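Local coordinates for protein ACDH-11, isoform b (Caenorhabditis elegans, PDB 4Y9J), which belongs to the acyl-CoA dehydrogenase family of flavoproteins and binds flavin-adenine dinucleotide in a four-chain assembly, at residues Val208-Asp211 with Lys212-Arg216; Tyr326-Arg329 with Ile330-Leu333; Val414-Gly417 with Ile418-Phe421. All blocks are in the same frame, centred on the assembly; numbering follows the deposited sequence.

Contact 1: Val208-Asp211 with Lys212-Arg216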
loop_
_atom_site.group_PDB
_atom_site.type_symbol
_atom_site.label_atom_id
_atom_site.label_comp_id
_atom_site.label_asym_id
_atom_site.label_seq_id
_atom_site.Cartn_x
_atom_site.Cartn_y
_atom_site.Cartn_z
ATOM N N VAL B 208 4.296 26.636 31.217
ATOM C CA VAL B 208 5.303 27.349 31.941
ATOM C C VAL B 208 5.362 28.777 31.455
ATOM O O VAL B 208 5.580 29.017 30.296
ATOM C CB VAL B 208 6.681 26.705 31.775
ATOM C CG1 VAL B 208 7.749 27.573 32.416
ATOM C CG2 VAL B 208 6.683 25.319 32.414
ATOM N N GLN B 209 5.229 29.733 32.363
ATOM C CA GLN B 209 5.138 31.122 31.937
ATOM C C GLN B 209 6.387 31.573 31.222
ATOM O O GLN B 209 7.480 31.413 31.722
ATOM C CB GLN B 209 4.878 32.029 33.131
ATOM C CG GLN B 209 4.532 33.460 32.727
ATOM C CD GLN B 209 4.364 34.372 33.933
ATOM O OE1 GLN B 209 5.191 34.365 34.837
ATOM N NE2 GLN B 209 3.268 35.116 33.975
ATOM N N ILE B 210 6.217 32.170 30.058
ATOM C CA ILE B 210 7.324 32.848 29.394
ATOM C C ILE B 210 7.284 34.336 29.684
ATOM O O ILE B 210 8.319 34.929 29.997
ATOM C CB ILE B 210 7.248 32.742 27.894
ATOM C CG1 ILE B 210 7.343 31.292 27.493
ATOM C CG2 ILE B 210 8.363 33.573 27.257
ATOM C CD1 ILE B 210 7.296 31.116 25.987
ATOM N N ASP B 211 6.096 34.932 29.559
ATOM C CA ASP B 211 5.936 36.381 29.807
ATOM C C ASP B 211 4.473 36.781 29.836
ATOM O O ASP B 211 3.729 36.493 28.899
ATOM C CB ASP B 211 6.599 37.174 28.701
ATOM C CG ASP B 211 6.453 38.679 28.905
ATOM O OD1 ASP B 211 6.907 39.221 29.960
ATOM O OD2 ASP B 211 5.881 39.307 27.986
ATOM N N LYS B 212 4.061 37.448 30.907
ATOM C CA LYS B 212 2.683 37.909 31.003
ATOM C C LYS B 212 1.765 36.701 30.725
ATOM O O LYS B 212 1.807 35.731 31.465
ATOM C CB LYS B 212 2.473 39.054 29.990
ATOM C CG LYS B 212 3.116 40.384 30.396
ATOM C CD LYS B 212 2.049 41.381 30.874
ATOM C CE LYS B 212 1.669 42.444 29.832
ATOM N NZ LYS B 212 2.380 43.740 30.075
ATOM N N ASP B 213 0.973 36.724 29.668
ATOM C CA ASP B 213 -0.003 35.622 29.484
ATOM C C ASP B 213 0.429 34.582 28.445
ATOM O O ASP B 213 -0.379 33.717 28.039
ATOM C CB ASP B 213 -1.356 36.231 29.158
ATOM C CG ASP B 213 -1.876 37.072 30.315
ATOM O OD1 ASP B 213 -1.762 36.606 31.472
ATOM O OD2 ASP B 213 -2.348 38.189 30.083
ATOM N N THR B 214 1.689 34.685 28.018
ATOM C CA THR B 214 2.322 33.747 27.065
ATOM C C THR B 214 3.071 32.645 27.815
ATOM O O THR B 214 3.879 32.940 28.684
ATOM C CB THR B 214 3.319 34.506 26.207
ATOM O OG1 THR B 214 2.627 35.562 25.548
ATOM C CG2 THR B 214 3.970 33.579 25.181
ATOM N N TYR B 215 2.802 31.400 27.459
ATOM C CA TYR B 215 3.318 30.226 28.126
ATOM C C TYR B 215 3.914 29.243 27.061
ATOM O O TYR B 215 3.595 29.289 25.844
ATOM C CB TYR B 215 2.195 29.475 28.886
ATOM C CG TYR B 215 1.647 30.231 30.067
ATOM C CD1 TYR B 215 0.852 31.375 29.871
ATOM C CD2 TYR B 215 1.984 29.860 31.380
ATOM C CE1 TYR B 215 0.397 32.125 30.955
ATOM C CE2 TYR B 215 1.558 30.610 32.455
ATOM C CZ TYR B 215 0.776 31.738 32.243
ATOM O OH TYR B 215 0.343 32.454 33.331
ATOM N N ARG B 216 4.735 28.330 27.574
ATOM C CA ARG B 216 5.350 27.184 26.858
ATOM C C ARG B 216 4.565 25.985 27.338
ATOM O O ARG B 216 4.521 25.785 28.545
ATOM C CB ARG B 216 6.768 26.967 27.427
ATOM C CG ARG B 216 7.927 27.527 26.697
ATOM C CD ARG B 216 9.215 26.840 27.188
ATOM N NE ARG B 216 9.681 27.206 28.536
ATOM C CZ ARG B 216 9.946 26.381 29.567
ATOM N NH1 ARG B 216 9.768 25.069 29.543
ATOM N NH2 ARG B 216 10.428 26.895 30.675
#

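Contact 2: Tyr326-Arg329 with Ile330-Leu333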
loop_
_atom_site.group_PDB
_atom_site.type_symbol
_atom_site.label_atom_id
_atom_site.label_comp_id
_atom_site.label_asym_id
_atom_site.label_seq_id
_atom_site.Cartn_x
_atom_site.Cartn_y
_atom_site.Cartn_z
ATOM N N TYR B 326 -26.064 11.622 7.990
ATOM C CA TYR B 326 -25.851 10.207 7.611
ATOM C C TYR B 326 -27.169 9.427 7.542
ATOM O O TYR B 326 -27.374 8.622 6.617
ATOM C CB TYR B 326 -24.884 9.522 8.559
ATOM C CG TYR B 326 -23.483 10.097 8.479
ATOM C CD1 TYR B 326 -22.828 10.176 7.286
ATOM C CD2 TYR B 326 -22.815 10.561 9.608
ATOM C CE1 TYR B 326 -21.551 10.704 7.197
ATOM C CE2 TYR B 326 -21.528 11.066 9.528
ATOM C CZ TYR B 326 -20.911 11.143 8.311
ATOM O OH TYR B 326 -19.669 11.712 8.122
ATOM N N MET B 327 -28.049 9.686 8.507
ATOM C CA MET B 327 -29.376 9.070 8.527
ATOM C C MET B 327 -30.183 9.461 7.289
ATOM O O MET B 327 -30.696 8.614 6.541
ATOM C CB MET B 327 -30.097 9.428 9.810
ATOM C CG MET B 327 -29.425 8.887 11.059
ATOM S SD MET B 327 -29.824 9.696 12.663
ATOM C CE MET B 327 -31.523 9.435 12.650
ATOM N N ARG B 328 -30.259 10.746 7.009
ATOM C CA ARG B 328 -30.974 11.212 5.816
ATOM C C ARG B 328 -30.305 10.707 4.545
ATOM O O ARG B 328 -31.009 10.318 3.594
ATOM C CB ARG B 328 -31.054 12.724 5.812
ATOM C CG ARG B 328 -31.537 13.374 4.487
ATOM C CD ARG B 328 -32.911 12.953 4.057
ATOM N NE ARG B 328 -33.893 13.267 5.106
ATOM C CZ ARG B 328 -34.916 12.520 5.483
ATOM N NH1 ARG B 328 -35.133 11.335 4.907
ATOM N NH2 ARG B 328 -35.747 12.962 6.447
ATOM N N ARG B 329 -28.982 10.736 4.482
ATOM C CA ARG B 329 -28.302 10.305 3.264
ATOM C C ARG B 329 -28.637 8.807 2.910
ATOM O O ARG B 329 -28.997 8.493 1.789
ATOM C CB ARG B 329 -26.781 10.554 3.345
ATOM C CG ARG B 329 -25.988 10.045 2.158
ATOM C CD ARG B 329 -26.447 10.713 0.869
ATOM N NE ARG B 329 -26.207 12.179 0.847
ATOM C CZ ARG B 329 -25.069 12.756 0.453
ATOM N NH1 ARG B 329 -24.006 12.026 0.140
ATOM N NH2 ARG B 329 -24.972 14.085 0.455
ATOM N N ILE B 330 -28.544 7.935 3.884
ATOM C CA ILE B 330 -28.803 6.538 3.646
ATOM C C ILE B 330 -30.231 6.325 3.243
ATOM O O ILE B 330 -30.482 5.551 2.354
ATOM C CB ILE B 330 -28.273 5.626 4.767
ATOM C CG1 ILE B 330 -28.124 4.176 4.258
ATOM C CG2 ILE B 330 -29.221 5.611 5.938
ATOM C CD1 ILE B 330 -27.091 4.037 3.162
ATOM N N ILE B 331 -31.183 7.050 3.818
ATOM C CA ILE B 331 -32.549 6.879 3.474
ATOM C C ILE B 331 -32.788 7.428 2.052
ATOM O O ILE B 331 -33.509 6.844 1.273
ATOM C CB ILE B 331 -33.467 7.623 4.496
ATOM C CG1 ILE B 331 -33.396 7.010 5.897
ATOM C CG2 ILE B 331 -34.915 7.698 4.005
ATOM C CD1 ILE B 331 -34.177 7.853 6.911
ATOM N N SER B 332 -32.221 8.581 1.730
ATOM C CA SER B 332 -32.314 9.103 0.376
ATOM C C SER B 332 -31.773 8.126 -0.672
ATOM O O SER B 332 -32.364 7.944 -1.756
ATOM C CB SER B 332 -31.569 10.472 0.250
ATOM O OG SER B 332 -31.765 11.034 -1.026
ATOM N N LEU B 333 -30.596 7.574 -0.396
ATOM C CA LEU B 333 -30.022 6.644 -1.331
ATOM C C LEU B 333 -30.786 5.324 -1.405
ATOM O O LEU B 333 -31.076 4.845 -2.511
ATOM C CB LEU B 333 -28.591 6.387 -0.978
ATOM C CG LEU B 333 -27.662 7.597 -1.184
ATOM C CD1 LEU B 333 -26.307 7.292 -0.601
ATOM C CD2 LEU B 333 -27.580 8.057 -2.634
#

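Contact 3: Val414-Gly417 with Ile418-Phe421. With FAD (flavin-adenine dinucleotide), chain C.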
loop_
_atom_site.group_PDB
_atom_site.type_symbol
_atom_site.label_atom_id
_atom_site.label_comp_id
_atom_site.label_asym_id
_atom_site.label_seq_id
_atom_site.Cartn_x
_atom_site.Cartn_y
_atom_site.Cartn_z
ATOM N N VAL B 414 -28.229 3.667 10.056
ATOM C CA VAL B 414 -27.424 3.561 8.844
ATOM C C VAL B 414 -27.155 2.066 8.555
ATOM O O VAL B 414 -27.203 1.682 7.406
ATOM C CB VAL B 414 -26.112 4.334 8.937
ATOM C CG1 VAL B 414 -25.250 4.117 7.697
ATOM C CG2 VAL B 414 -26.431 5.798 9.071
ATOM N N SER B 415 -27.013 1.246 9.613
ATOM C CA SER B 415 -26.869 -0.204 9.419
ATOM C C SER B 415 -28.094 -0.780 8.659
ATOM O O SER B 415 -27.936 -1.641 7.793
ATOM C CB SER B 415 -26.617 -0.908 10.753
ATOM O OG SER B 415 -26.525 -2.304 10.605
ATOM N N GLU B 416 -29.293 -0.413 9.088
ATOM C CA GLU B 416 -30.539 -0.807 8.427
ATOM C C GLU B 416 -30.559 -0.343 6.989
ATOM O O GLU B 416 -30.950 -1.064 6.073
ATOM C CB GLU B 416 -31.796 -0.278 9.187
ATOM C CG GLU B 416 -33.092 -0.971 8.794
ATOM C CD GLU B 416 -33.082 -2.434 9.148
ATOM O OE1 GLU B 416 -32.937 -2.735 10.376
ATOM O OE2 GLU B 416 -33.226 -3.289 8.221
ATOM N N GLY B 417 -30.085 0.862 6.774
ATOM C CA GLY B 417 -30.037 1.427 5.428
ATOM C C GLY B 417 -29.121 0.716 4.480
ATOM O O GLY B 417 -29.513 0.448 3.307
ATOM N N ILE B 418 -27.947 0.358 4.938
ATOM C CA ILE B 418 -27.034 -0.357 4.062
ATOM C C ILE B 418 -27.578 -1.722 3.694
ATOM O O ILE B 418 -27.448 -2.131 2.567
ATOM C CB ILE B 418 -25.560 -0.426 4.492
ATOM C CG1 ILE B 418 -25.371 -1.187 5.704
ATOM C CG2 ILE B 418 -24.816 0.989 4.585
ATOM C CD1 ILE B 418 -23.940 -1.660 5.782
ATOM N N GLU B 419 -28.343 -2.350 4.584
ATOM C CA GLU B 419 -28.954 -3.642 4.307
ATOM C C GLU B 419 -30.027 -3.554 3.217
ATOM O O GLU B 419 -30.250 -4.538 2.549
ATOM C CB GLU B 419 -29.531 -4.205 5.623
ATOM C CG GLU B 419 -30.217 -5.569 5.553
ATOM C CD GLU B 419 -30.622 -6.065 6.950
ATOM O OE1 GLU B 419 -29.925 -5.658 7.920
ATOM O OE2 GLU B 419 -31.648 -6.788 7.075
ATOM N N CYS B 420 -30.655 -2.391 3.003
ATOM C CA CYS B 420 -31.556 -2.226 1.900
ATOM C C CYS B 420 -30.873 -2.514 0.545
ATOM O O CYS B 420 -31.560 -2.773 -0.441
ATOM C CB CYS B 420 -32.132 -0.824 1.808
ATOM S SG CYS B 420 -33.128 -0.343 3.256
ATOM N N PHE B 421 -29.571 -2.349 0.480
ATOM C CA PHE B 421 -28.850 -2.633 -0.781
ATOM C C PHE B 421 -28.366 -4.075 -0.865
ATOM O O PHE B 421 -27.698 -4.441 -1.825
ATOM C CB PHE B 421 -27.651 -1.730 -0.848
ATOM C CG PHE B 421 -28.024 -0.268 -0.890
ATOM C CD1 PHE B 421 -28.170 0.460 0.269
ATOM C CD2 PHE B 421 -28.131 0.387 -2.101
ATOM C CE1 PHE B 421 -28.508 1.784 0.236
ATOM C CE2 PHE B 421 -28.443 1.730 -2.137
ATOM C CZ PHE B 421 -28.634 2.447 -0.971
HETATM P PA FAD C . -30.843 -7.880 -2.989
HETATM O O1A FAD C . -31.888 -9.048 -2.979
HETATM O O2A FAD C . -30.682 -7.114 -4.312
HETATM O O5B FAD C . -31.234 -6.671 -1.954
HETATM C C5B FAD C . -31.562 -6.987 -0.622
HETATM C C4B FAD C . -32.616 -5.995 -0.225
HETATM O O4B FAD C . -33.761 -6.384 -1.020
HETATM C C3B FAD C . -32.929 -6.164 1.257
HETATM O O3B FAD C . -33.519 -4.984 1.858
HETATM C C2B FAD C . -33.936 -7.317 1.213
HETATM O O2B FAD C . -34.832 -7.299 2.307
HETATM C C1B FAD C . -34.715 -6.866 -0.021
HETATM N N9A FAD C . -35.578 -7.949 -0.521
HETATM C C8A FAD C . -35.176 -8.973 -1.345
HETATM N N7A FAD C . -36.292 -9.767 -1.617
HETATM C C5A FAD C . -37.392 -9.205 -0.958
HETATM C C6A FAD C . -38.829 -9.502 -0.817
HETATM N N6A FAD C . -39.263 -10.593 -1.470
HETATM N N1A FAD C . -39.611 -8.682 -0.078
HETATM C C2A FAD C . -39.163 -7.594 0.575
HETATM N N3A FAD C . -37.851 -7.265 0.493
HETATM C C4A FAD C . -36.937 -8.008 -0.223
HETATM N N1 FAD C . -23.436 -15.497 -2.089
HETATM C C2 FAD C . -23.097 -16.724 -2.521
HETATM O O2 FAD C . -23.932 -17.357 -3.157
HETATM N N3 FAD C . -21.933 -17.290 -2.212
HETATM C C4 FAD C . -20.981 -16.666 -1.544
HETATM O O4 FAD C . -19.865 -17.160 -1.310
HETATM C C4X FAD C . -21.251 -15.290 -1.045
HETATM N N5 FAD C . -20.325 -14.526 -0.393
HETATM C C5X FAD C . -20.639 -13.286 0.105
HETATM C C6 FAD C . -19.716 -12.501 0.807
HETATM C C7 FAD C . -20.095 -11.223 1.278
HETATM C C7M FAD C . -19.132 -10.418 2.066
HETATM C C8 FAD C . -21.440 -10.712 1.002
HETATM C C8M FAD C . -21.868 -9.328 1.501
HETATM C C9 FAD C . -22.358 -11.469 0.300
HETATM C C9A FAD C . -22.008 -12.733 -0.173
HETATM N N10 FAD C . -22.879 -13.478 -0.914
HETATM C C10 FAD C . -22.568 -14.756 -1.375
HETATM C "C1'" FAD C . -24.163 -12.881 -1.271
HETATM C "C2'" FAD C . -25.299 -12.811 -0.286
HETATM O "O2'" FAD C . -25.854 -14.126 -0.032
HETATM C "C3'" FAD C . -26.232 -11.771 -0.918
HETATM O "O3'" FAD C . -25.712 -10.446 -0.753
HETATM C "C4'" FAD C . -27.515 -11.819 -0.144
HETATM O "O4'" FAD C . -28.125 -13.097 -0.447
HETATM C "C5'" FAD C . -28.362 -10.591 -0.519
HETATM O "O5'" FAD C . -28.676 -10.683 -1.916
HETATM P P FAD C . -28.322 -9.413 -2.903
HETATM O O1P FAD C . -26.903 -8.970 -2.624
HETATM O O2P FAD C . -28.675 -9.872 -4.324
HETATM O O3P FAD C . -29.380 -8.318 -2.343
HETATM O O HOH W 1 -27.888 -4.271 8.708
#

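Contact 1: Val208-Asp211 with Lys212-Arg216
The carbonyl oxygen T214 O is gripped by two backbone amides at once: I210 N lies 2.8 Å from T214 O, and D211 N approaches the same oxygen at a longer distance. Two consecutive residues facing one on the partner strand make a classic beta bulge, and it sits just where the hairpin of strands 206-209 and 214-225 bends into its tip. The tip itself is a type II' turn from D211 to T214, with K212 taking the positive phi (52°) of its second position and T214 N closing back on D211 O at 2.9 Å. Beyond the bulge the pairing is regular: V208 and R216 form an antiparallel hydrogen-bonded pair, and Q209 stands in a non-hydrogen-bonded pair with Y215.

The side chain of Q209 reaches along the hairpin toward its tip. With CG anti to its backbone N (chi1 -170°) and the chain extended, Q209 CG passes over one face of the Y215 ring, and Q209 NE2 reaches K212 O at 3.0 Å, in the carbonyl plane and on a lone pair. Its amide is turned 32° from the ring plane. On the sheet face of V208 and R216, the valine lies alongside the arginine and sets CG1 over one face of the guanidinium, toward its rim, 3.3 Å from R216 NH2. I210 comes across at about a right angle, its CD1 meeting R216 CG at 3.7 Å.

Y215 turns inward, edge-to-face with F255, while D213 makes a salt bridge to R297 and T214 OG1 is hydrogen-bonded to E296, both on strand 285-298. The turn is thus held by main-chain bonds plus one side-chain amide, which gives K212 O a partner, and R297 on the neighbouring strand probably balances the charge of D213.

Contact 2: Tyr326-Arg329 with Ile330-Leu333
Residues 326-333 are about two turns of the long helix 304-338, in the C-terminal domain of the acyl-CoA dehydrogenase fold, with other helices of that domain packed beside it. Four successive i to i+4 backbone bonds join the two halves, from I330 N to Y326 O through to L333 N to R329 O, the latter 2.9 Å long and nearly along the C=O axis.

R329 and L333 meet four residues apart. The arginine chain bends at chi2 and chi3, which lays its CD 3.7 Å from L333 CD1 as the two side chains pass at a slant. R328, also bent twice, turns the edge of its guanidinium to I331, with NH1 3.8 Å from I331 CG2. I330 sets its CG2 3.4 Å from M327 O, a contact of methyl with carbonyl.

The two arginines send their charged ends to different partners: R328 makes salt bridges to D31 and E362, whereas R329 NH1 makes a salt bridge to E66 and R329 NH2 a hydrogen bond to S138 OG. S332 OG is hydrogen-bonded to D30. On another flank, I330 packs against L435 and I418, and Y326 lies about 5 Å from the bound UCC.

L333 thus packs on the aliphatic part of R329 and I331 on the guanidinium edge of R328, while acids from other parts of the chain probably balance the two buried positive charges.

Contact 3: Val414-Gly417 with Ile418-Phe421
E419 and C420 touch the flavin-adenine dinucleotide directly: the ribose hydroxyl O3B gives a weak hydrogen bond to E419 O at 3.4 Å, and C420 CA lies just as near O3B. Both residues belong to the FAD pocket, at the C-terminal end of helix 389-419.

Behind them the backbone bonds weaken toward the C-terminal end. I418 N still bonds V414 O at 2.9 Å, nearly straight onto the carbonyl. One residue on, E419 N holds S415 O only weakly, and C420 N is shared between two weak bonds, to E416 O and to G417 O. F421 N then bonds I418 O, a tighter turn. The F421 ring presents its edge to G417 O, with CD1 3.3 Å away.

E416 and E419 run across one another, their carboxylate planes 52° apart and E416 OE2 4.0 Å from E419 OE2. E419 is fully extended, whereas E416 bends at chi2 (64°), which brings the two acids near. Water 1 links E419 OE1, at 2.6 Å, to S415 O.

K408 of the third subunit makes salt bridges to OE1 of both acids; R525 of that subunit pairs with E416 OE2, and its T449 with E419 OE2. Within the chain, C420 O accepts from Q348, and F421 meets the ring of Y337.

Cationic partners from the third subunit probably offset the repulsion between these two acids; the helix end that meets the cofactor thereby also joins two subunits.

Contacts 2 and 3 are buried and touch each other, their centres about 9 Å apart: I330 CG1 packs 3.5 Å from G417 CA, and L333 C lies 3.6 Å from F421 CZ, which brings helix 304-338 against the end of helix 389-419. Contact 1 is a surface hairpin in the middle domain, on the opposite side of the chain's centre, centre to centre about 49 Å from contact 2 and about 53 Å from contact 3. Polar ends are satisfied differently: partly within the hairpin and partly by strand 285-298 in contact 1, by acids and one serine of the same chain in contact 2, and largely by the third subunit in contact 3, where the cofactor also binds.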